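Local coordinates for reticulocyte-binding protein 2a (Plasmodium vivax, PDB 4Z8N) that probably binds a receptor on reticulocytes through this erythrocyte-binding domain as the malaria parasite invades them, at residues A[8-20]-A[108-120]. Numbering follows the deposited sequence.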
ATOM      1  N   LEU A   8      -0.429  -6.084  -4.076  1.00 31.38           N
ATOM      2  CA  LEU A   8      -1.426  -5.475  -4.949  1.00 35.29           C
ATOM      3  C   LEU A   8      -2.277  -4.427  -4.241  1.00 36.33           C
ATOM      4  O   LEU A   8      -3.236  -4.746  -3.542  1.00 41.35           O
ATOM      5  CB  LEU A   8      -2.333  -6.543  -5.566  1.00 37.02           C
ATOM      6  CG  LEU A   8      -3.300  -5.997  -6.622  1.00 39.45           C
ATOM      7  CD1 LEU A   8      -2.550  -5.236  -7.709  1.00 36.11           C
ATOM      8  CD2 LEU A   8      -4.135  -7.112  -7.229  1.00 38.12           C
ATOM      9  N   ASP A   9      -1.904  -3.170  -4.436  1.00 33.69           N
ATOM     10  CA  ASP A   9      -2.703  -2.034  -4.004  1.00 34.01           C
ATOM     11  C   ASP A   9      -2.995  -1.182  -5.231  1.00 39.13           C
ATOM     12  O   ASP A   9      -2.351  -1.352  -6.264  1.00 39.72           O
ATOM     13  CB  ASP A   9      -1.977  -1.219  -2.933  1.00 30.12           C
ATOM     14  CG  ASP A   9      -1.766  -1.999  -1.651  1.00 34.92           C
ATOM     15  OD1 ASP A   9      -2.632  -2.833  -1.311  1.00 36.19           O
ATOM     16  OD2 ASP A   9      -0.738  -1.778  -0.979  1.00 38.54           O
ATOM     17  N   PHE A  10      -3.955  -0.270  -5.127  1.00 38.74           N
ATOM     18  CA  PHE A  10      -4.319   0.557  -6.273  1.00 39.02           C
ATOM     19  C   PHE A  10      -4.202   2.046  -5.971  1.00 45.39           C
ATOM     20  O   PHE A  10      -4.894   2.572  -5.098  1.00 49.19           O
ATOM     21  CB  PHE A  10      -5.738   0.222  -6.733  1.00 39.23           C
ATOM     22  CG  PHE A  10      -5.932  -1.226  -7.069  1.00 39.54           C
ATOM     23  CD1 PHE A  10      -5.424  -1.752  -8.248  1.00 38.05           C
ATOM     24  CD2 PHE A  10      -6.606  -2.068  -6.199  1.00 35.24           C
ATOM     25  CE1 PHE A  10      -5.590  -3.086  -8.556  1.00 38.22           C
ATOM     26  CE2 PHE A  10      -6.776  -3.406  -6.501  1.00 36.61           C
ATOM     27  CZ  PHE A  10      -6.270  -3.916  -7.682  1.00 35.72           C
ATOM     28  N   SER A  11      -3.314   2.715  -6.696  1.00 49.99           N
ATOM     29  CA  SER A  11      -3.171   4.162  -6.588  1.00 59.45           C
ATOM     30  C   SER A  11      -3.959   4.839  -7.704  1.00 64.61           C
ATOM     31  O   SER A  11      -4.470   4.166  -8.600  1.00 68.16           O
ATOM     32  CB  SER A  11      -1.699   4.567  -6.647  1.00 63.63           C
ATOM     33  OG  SER A  11      -1.499   5.831  -6.038  1.00 72.19           O
ATOM     34  N   ASN A  12      -4.062   6.163  -7.659  1.00 69.85           N
ATOM     35  CA  ASN A  12      -4.850   6.863  -8.668  1.00 76.29           C
ATOM     36  C   ASN A  12      -4.418   8.292  -8.968  1.00 79.37           C
ATOM     37  O   ASN A  12      -3.271   8.682  -8.737  1.00 79.16           O
ATOM     38  CB  ASN A  12      -6.329   6.873  -8.259  1.00 78.89           C
ATOM     39  CG  ASN A  12      -6.597   7.712  -7.014  1.00 81.88           C
ATOM     40  OD1 ASN A  12      -5.683   8.272  -6.405  1.00 81.86           O
ATOM     41  ND2 ASN A  12      -7.866   7.812  -6.641  1.00 84.35           N
ATOM     42  N   SER A  13      -5.376   9.051  -9.492  1.00 83.44           N
ATOM     43  CA  SER A  13      -5.217  10.464  -9.806  1.00 86.19           C
ATOM     44  C   SER A  13      -4.632  11.265  -8.646  1.00 81.37           C
ATOM     45  O   SER A  13      -3.586  11.897  -8.784  1.00 81.87           O
ATOM     46  CB  SER A  13      -6.571  11.058 -10.205  1.00 89.41           C
ATOM     47  OG  SER A  13      -7.617  10.506  -9.418  1.00 88.11           O
ATOM     48  N   SER A  14      -5.310  11.223  -7.504  1.00 78.63           N
ATOM     49  CA  SER A  14      -4.983  12.084  -6.369  1.00 77.36           C
ATOM     50  C   SER A  14      -3.777  11.608  -5.560  1.00 72.09           C
ATOM     51  O   SER A  14      -3.201  12.373  -4.786  1.00 73.26           O
ATOM     52  CB  SER A  14      -6.199  12.210  -5.448  1.00 80.94           C
ATOM     53  OG  SER A  14      -6.655  10.934  -5.028  1.00 81.16           O
ATOM     54  N   GLY A  15      -3.399  10.347  -5.737  1.00 65.48           N
ATOM     55  CA  GLY A  15      -2.265   9.793  -5.020  1.00 58.05           C
ATOM     56  C   GLY A  15      -2.706   8.951  -3.841  1.00 52.61           C
ATOM     57  O   GLY A  15      -1.883   8.431  -3.088  1.00 51.24           O
ATOM     58  N   GLN A  16      -4.017   8.830  -3.674  1.00 51.47           N
ATOM     59  CA  GLN A  16      -4.572   7.941  -2.666  1.00 58.19           C
ATOM     60  C   GLN A  16      -4.212   6.497  -3.022  1.00 53.56           C
ATOM     61  O   GLN A  16      -4.094   6.142  -4.196  1.00 54.41           O
ATOM     62  CB  GLN A  16      -6.090   8.126  -2.557  1.00 69.46           C
ATOM     63  CG  GLN A  16      -6.885   7.137  -3.403  1.00 81.66           C
ATOM     64  CD  GLN A  16      -8.394   7.221  -3.207  1.00 92.20           C
ATOM     65  OE1 GLN A  16      -8.889   7.750  -2.206  1.00 99.09           O
ATOM     66  NE2 GLN A  16      -9.133   6.678  -4.165  1.00 96.65           N
ATOM     67  N   ILE A  17      -3.997   5.676  -2.006  1.00 47.24           N
ATOM     68  CA  ILE A  17      -3.714   4.270  -2.234  1.00 44.14           C
ATOM     69  C   ILE A  17      -4.803   3.439  -1.582  1.00 42.14           C
ATOM     70  O   ILE A  17      -4.951   3.442  -0.359  1.00 41.62           O
ATOM     71  CB  ILE A  17      -2.330   3.859  -1.684  1.00 43.43           C
ATOM     72  CG1 ILE A  17      -1.214   4.632  -2.394  1.00 42.74           C
ATOM     73  CG2 ILE A  17      -2.119   2.360  -1.844  1.00 41.48           C
ATOM     74  CD1 ILE A  17       0.184   4.294  -1.896  1.00 41.66           C
ATOM     75  N   ILE A  18      -5.586   2.751  -2.403  1.00 37.40           N
ATOM     76  CA  ILE A  18      -6.588   1.832  -1.889  1.00 37.64           C
ATOM     77  C   ILE A  18      -5.973   0.447  -1.783  1.00 38.42           C
ATOM     78  O   ILE A  18      -5.533  -0.122  -2.782  1.00 36.47           O
ATOM     79  CB  ILE A  18      -7.834   1.794  -2.780  1.00 47.06           C
ATOM     80  CG1 ILE A  18      -8.518   3.161  -2.776  1.00 49.38           C
ATOM     81  CG2 ILE A  18      -8.793   0.714  -2.303  1.00 45.25           C
ATOM     82  CD1 ILE A  18      -9.754   3.225  -3.635  1.00 54.07           C
ATOM     83  N   SER A  19      -5.929  -0.087  -0.568  1.00 35.32           N
ATOM     84  CA  SER A  19      -5.259  -1.354  -0.323  1.00 31.40           C
ATOM     85  C   SER A  19      -6.239  -2.521  -0.316  1.00 37.54           C
ATOM     86  O   SER A  19      -7.396  -2.373   0.075  1.00 34.67           O
ATOM     87  CB  SER A  19      -4.491  -1.299   0.998  1.00 28.78           C
ATOM     88  OG  SER A  19      -3.787  -2.503   1.232  1.00 31.63           O
ATOM     89  N   THR A  20      -5.767  -3.682  -0.758  1.00 39.16           N
ATOM     90  CA  THR A  20      -6.590  -4.885  -0.774  1.00 38.02           C
ATOM     91  C   THR A  20      -6.553  -5.597   0.574  1.00 38.27           C
ATOM     92  O   THR A  20      -7.244  -6.595   0.775  1.00 37.10           O
ATOM     93  CB  THR A  20      -6.136  -5.862  -1.872  1.00 34.70           C
ATOM     94  OG1 THR A  20      -4.721  -6.064  -1.775  1.00 36.30           O
ATOM     95  CG2 THR A  20      -6.474  -5.314  -3.250  1.00 36.63           C
ATOM     96  N   LEU A 108      -7.482  -8.649 -14.054  1.00 39.51           N
ATOM     97  CA  LEU A 108      -6.861  -7.649 -13.191  1.00 39.15           C
ATOM     98  C   LEU A 108      -7.742  -6.407 -13.128  1.00 41.16           C
ATOM     99  O   LEU A 108      -7.942  -5.824 -12.064  1.00 41.03           O
ATOM    100  CB  LEU A 108      -5.458  -7.285 -13.687  1.00 37.82           C
ATOM    101  CG  LEU A 108      -4.739  -6.146 -12.951  1.00 39.97           C
ATOM    102  CD1 LEU A 108      -4.577  -6.454 -11.469  1.00 35.95           C
ATOM    103  CD2 LEU A 108      -3.386  -5.841 -13.591  1.00 41.64           C
ATOM    104  N   ASP A 109      -8.278  -6.013 -14.279  1.00 42.21           N
ATOM    105  CA  ASP A 109      -9.148  -4.846 -14.352  1.00 46.98           C
ATOM    106  C   ASP A 109     -10.456  -5.081 -13.602  1.00 45.42           C
ATOM    107  O   ASP A 109     -10.982  -4.174 -12.959  1.00 43.67           O
ATOM    108  CB  ASP A 109      -9.434  -4.482 -15.810  1.00 55.55           C
ATOM    109  CG  ASP A 109     -10.246  -3.211 -15.941  1.00 67.74           C
ATOM    110  OD1 ASP A 109      -9.923  -2.224 -15.246  1.00 71.97           O
ATOM    111  OD2 ASP A 109     -11.210  -3.199 -16.734  1.00 75.27           O
ATOM    112  N   ALA A 110     -10.979  -6.301 -13.686  1.00 44.25           N
ATOM    113  CA  ALA A 110     -12.238  -6.636 -13.025  1.00 47.67           C
ATOM    114  C   ALA A 110     -12.078  -6.675 -11.507  1.00 47.76           C
ATOM    115  O   ALA A 110     -12.964  -6.235 -10.774  1.00 49.60           O
ATOM    116  CB  ALA A 110     -12.772  -7.969 -13.539  1.00 45.18           C
ATOM    117  N   TYR A 111     -10.948  -7.201 -11.041  1.00 44.46           N
ATOM    118  CA  TYR A 111     -10.672  -7.262  -9.609  1.00 42.76           C
ATOM    119  C   TYR A 111     -10.483  -5.862  -9.037  1.00 41.83           C
ATOM    120  O   TYR A 111     -10.997  -5.550  -7.965  1.00 41.27           O
ATOM    121  CB  TYR A 111      -9.436  -8.124  -9.326  1.00 36.82           C
ATOM    122  CG  TYR A 111      -9.104  -8.256  -7.854  1.00 37.47           C
ATOM    123  CD1 TYR A 111      -9.986  -8.876  -6.979  1.00 40.64           C
ATOM    124  CD2 TYR A 111      -7.909  -7.769  -7.342  1.00 36.61           C
ATOM    125  CE1 TYR A 111      -9.694  -9.001  -5.635  1.00 39.60           C
ATOM    126  CE2 TYR A 111      -7.604  -7.891  -5.992  1.00 37.73           C
ATOM    127  CZ  TYR A 111      -8.502  -8.509  -5.145  1.00 39.15           C
ATOM    128  OH  TYR A 111      -8.215  -8.640  -3.804  1.00 37.58           O
ATOM    129  N   LYS A 112      -9.745  -5.024  -9.761  1.00 40.42           N
ATOM    130  CA  LYS A 112      -9.525  -3.640  -9.350  1.00 41.17           C
ATOM    131  C   LYS A 112     -10.846  -2.894  -9.169  1.00 43.95           C
ATOM    132  O   LYS A 112     -11.019  -2.146  -8.207  1.00 42.19           O
ATOM    133  CB  LYS A 112      -8.649  -2.909 -10.369  1.00 42.49           C
ATOM    134  CG  LYS A 112      -8.447  -1.431 -10.065  1.00 46.14           C
ATOM    135  CD  LYS A 112      -7.575  -0.762 -11.115  1.00 49.85           C
ATOM    136  CE  LYS A 112      -7.325   0.699 -10.775  1.00 57.28           C
ATOM    137  NZ  LYS A 112      -6.478   1.374 -11.798  1.00 64.65           N
ATOM    138  N   ASN A 113     -11.777  -3.109 -10.093  1.00 48.74           N
ATOM    139  CA  ASN A 113     -13.077  -2.447 -10.032  1.00 52.40           C
ATOM    140  C   ASN A 113     -13.934  -2.961  -8.883  1.00 47.76           C
ATOM    141  O   ASN A 113     -14.674  -2.200  -8.261  1.00 49.86           O
ATOM    142  CB  ASN A 113     -13.823  -2.613 -11.355  1.00 56.99           C
ATOM    143  CG  ASN A 113     -13.232  -1.769 -12.464  1.00 61.98           C
ATOM    144  OD1 ASN A 113     -12.625  -0.728 -12.211  1.00 61.66           O
ATOM    145  ND2 ASN A 113     -13.410  -2.208 -13.703  1.00 64.58           N
ATOM    146  N   CYS A 114     -13.835  -4.257  -8.614  1.00 46.34           N
ATOM    147  CA  CYS A 114     -14.551  -4.868  -7.502  1.00 49.56           C
ATOM    148  C   CYS A 114     -14.030  -4.307  -6.179  1.00 46.26           C
ATOM    149  O   CYS A 114     -14.795  -4.068  -5.246  1.00 45.69           O
ATOM    150  CB  CYS A 114     -14.403  -6.392  -7.545  1.00 49.08           C
ATOM    151  SG  CYS A 114     -15.171  -7.284  -6.172  1.00 79.33           S
ATOM    152  N   VAL A 115     -12.722  -4.087  -6.119  1.00 47.31           N
ATOM    153  CA  VAL A 115     -12.078  -3.547  -4.926  1.00 43.63           C
ATOM    154  C   VAL A 115     -12.358  -2.052  -4.771  1.00 45.29           C
ATOM    155  O   VAL A 115     -12.670  -1.577  -3.678  1.00 45.58           O
ATOM    156  CB  VAL A 115     -10.554  -3.790  -4.964  1.00 41.94           C
ATOM    157  CG1 VAL A 115      -9.849  -3.017  -3.857  1.00 38.39           C
ATOM    158  CG2 VAL A 115     -10.254  -5.277  -4.860  1.00 38.32           C
ATOM    159  N   GLN A 116     -12.260  -1.315  -5.872  1.00 46.29           N
ATOM    160  CA  GLN A 116     -12.462   0.130  -5.843  1.00 48.26           C
ATOM    161  C   GLN A 116     -13.933   0.533  -5.912  1.00 48.26           C
ATOM    162  O   GLN A 116     -14.246   1.720  -5.971  1.00 47.59           O
ATOM    163  CB  GLN A 116     -11.702   0.799  -6.990  1.00 48.90           C
ATOM    164  CG  GLN A 116     -10.211   0.948  -6.760  1.00 48.77           C
ATOM    165  CD  GLN A 116      -9.537   1.715  -7.878  1.00 55.63           C
ATOM    166  OE1 GLN A 116     -10.090   1.852  -8.971  1.00 57.55           O
ATOM    167  NE2 GLN A 116      -8.342   2.231  -7.611  1.00 58.37           N
ATOM    168  N   ALA A 117     -14.832  -0.446  -5.918  1.00 48.35           N
ATOM    169  CA  ALA A 117     -16.261  -0.150  -5.947  1.00 49.75           C
ATOM    170  C   ALA A 117     -16.666   0.599  -4.679  1.00 48.30           C
ATOM    171  O   ALA A 117     -16.133   0.334  -3.599  1.00 46.91           O
ATOM    172  CB  ALA A 117     -17.072  -1.428  -6.097  1.00 51.16           C
ATOM    173  N   ASN A 118     -17.587   1.551  -4.830  1.00 52.42           N
ATOM    174  CA  ASN A 118     -18.089   2.359  -3.716  1.00 54.06           C
ATOM    175  C   ASN A 118     -17.009   3.199  -3.030  1.00 51.95           C
ATOM    176  O   ASN A 118     -17.211   3.679  -1.915  1.00 49.72           O
ATOM    177  CB  ASN A 118     -18.770   1.466  -2.678  1.00 52.70           C
ATOM    178  CG  ASN A 118     -19.813   0.556  -3.288  1.00 57.81           C
ATOM    179  OD1 ASN A 118     -20.708   1.009  -4.004  1.00 58.46           O
ATOM    180  ND2 ASN A 118     -19.697  -0.740  -3.018  1.00 58.38           N
ATOM    181  N   MET A 119     -15.874   3.370  -3.704  1.00 48.53           N
ATOM    182  CA  MET A 119     -14.737   4.125  -3.171  1.00 49.38           C
ATOM    183  C   MET A 119     -15.154   5.516  -2.722  1.00 48.56           C
ATOM    184  O   MET A 119     -14.710   6.024  -1.692  1.00 48.28           O
ATOM    185  CB  MET A 119     -13.632   4.219  -4.230  1.00 53.39           C
ATOM    186  CG  MET A 119     -12.807   5.496  -4.198  1.00 58.43           C
ATOM    187  SD  MET A 119     -11.591   5.557  -5.532  1.00137.28           S
ATOM    188  CE  MET A 119     -12.589   5.060  -6.936  1.00 75.84           C
ATOM    189  N   GLU A 120     -16.042   6.105  -3.506  1.00 51.78           N
ATOM    190  CA  GLU A 120     -16.503   7.465  -3.313  1.00 60.04           C
ATOM    191  C   GLU A 120     -17.439   7.593  -2.124  1.00 61.88           C
ATOM    192  O   GLU A 120     -17.338   8.537  -1.334  1.00 47.12           O
ATOM    193  CB  GLU A 120     -17.205   7.928  -4.576  1.00 68.24           C
ATOM    194  CG  GLU A 120     -17.577   9.365  -4.580  1.00 79.03           C
ATOM    195  CD  GLU A 120     -18.019   9.806  -5.954  1.00 93.12           C
ATOM    196  OE1 GLU A 120     -19.168   9.515  -6.349  1.00 98.41           O
ATOM    197  OE2 GLU A 120     -17.186  10.405  -6.663  1.00 97.60           O
TER
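Phe10 is the main bump, and it beds down on helix 94-115. Lys112 lies over one face of its ring, with CG 3.8 Å from the ring centroid in a CH-pi contact. The lysine chain is fully extended from CB to NZ, and its CB, CG and CD follow the CE1 and CD1 side of the ring. Tyr111 CD2 sits at the ring edge, 4.2 Å from Phe10 CZ. Val115 CG1 and the Gln116 amide also meet Phe10, with Gln116 NE2 3.4 Å from Phe10 CB. Strands 9-11 and 17-19 form a two-stranded antiparallel beta hairpin in an otherwise alpha-helical erythrocyte-binding domain. Strand 9-11 runs at 80° to helix 108-115. The opposite side of the hairpin is turned to helices 199-237 and 246-297. Asp9 makes a salt bridge to Arg269, and the hairpin lies between helix 94-115 and these two helices. Beside Phe10, Ile18 packs against the type II turn from Gln116 to Met119. Ile18 CD1 lies 3.5 Å from Met119 SD and also touches Gln116 CG. At the other end, Leu8 CD2 meets the edge of the Tyr111 ring, 3.8 Å from Tyr111 CE2. Thr20 CG2 touches both Tyr111 OH and Val115 CG2. With chi1 at 50°, Thr20 turns this methyl to the helix while Thr20 OG1 donates to Leu8 O at 2.7 Å.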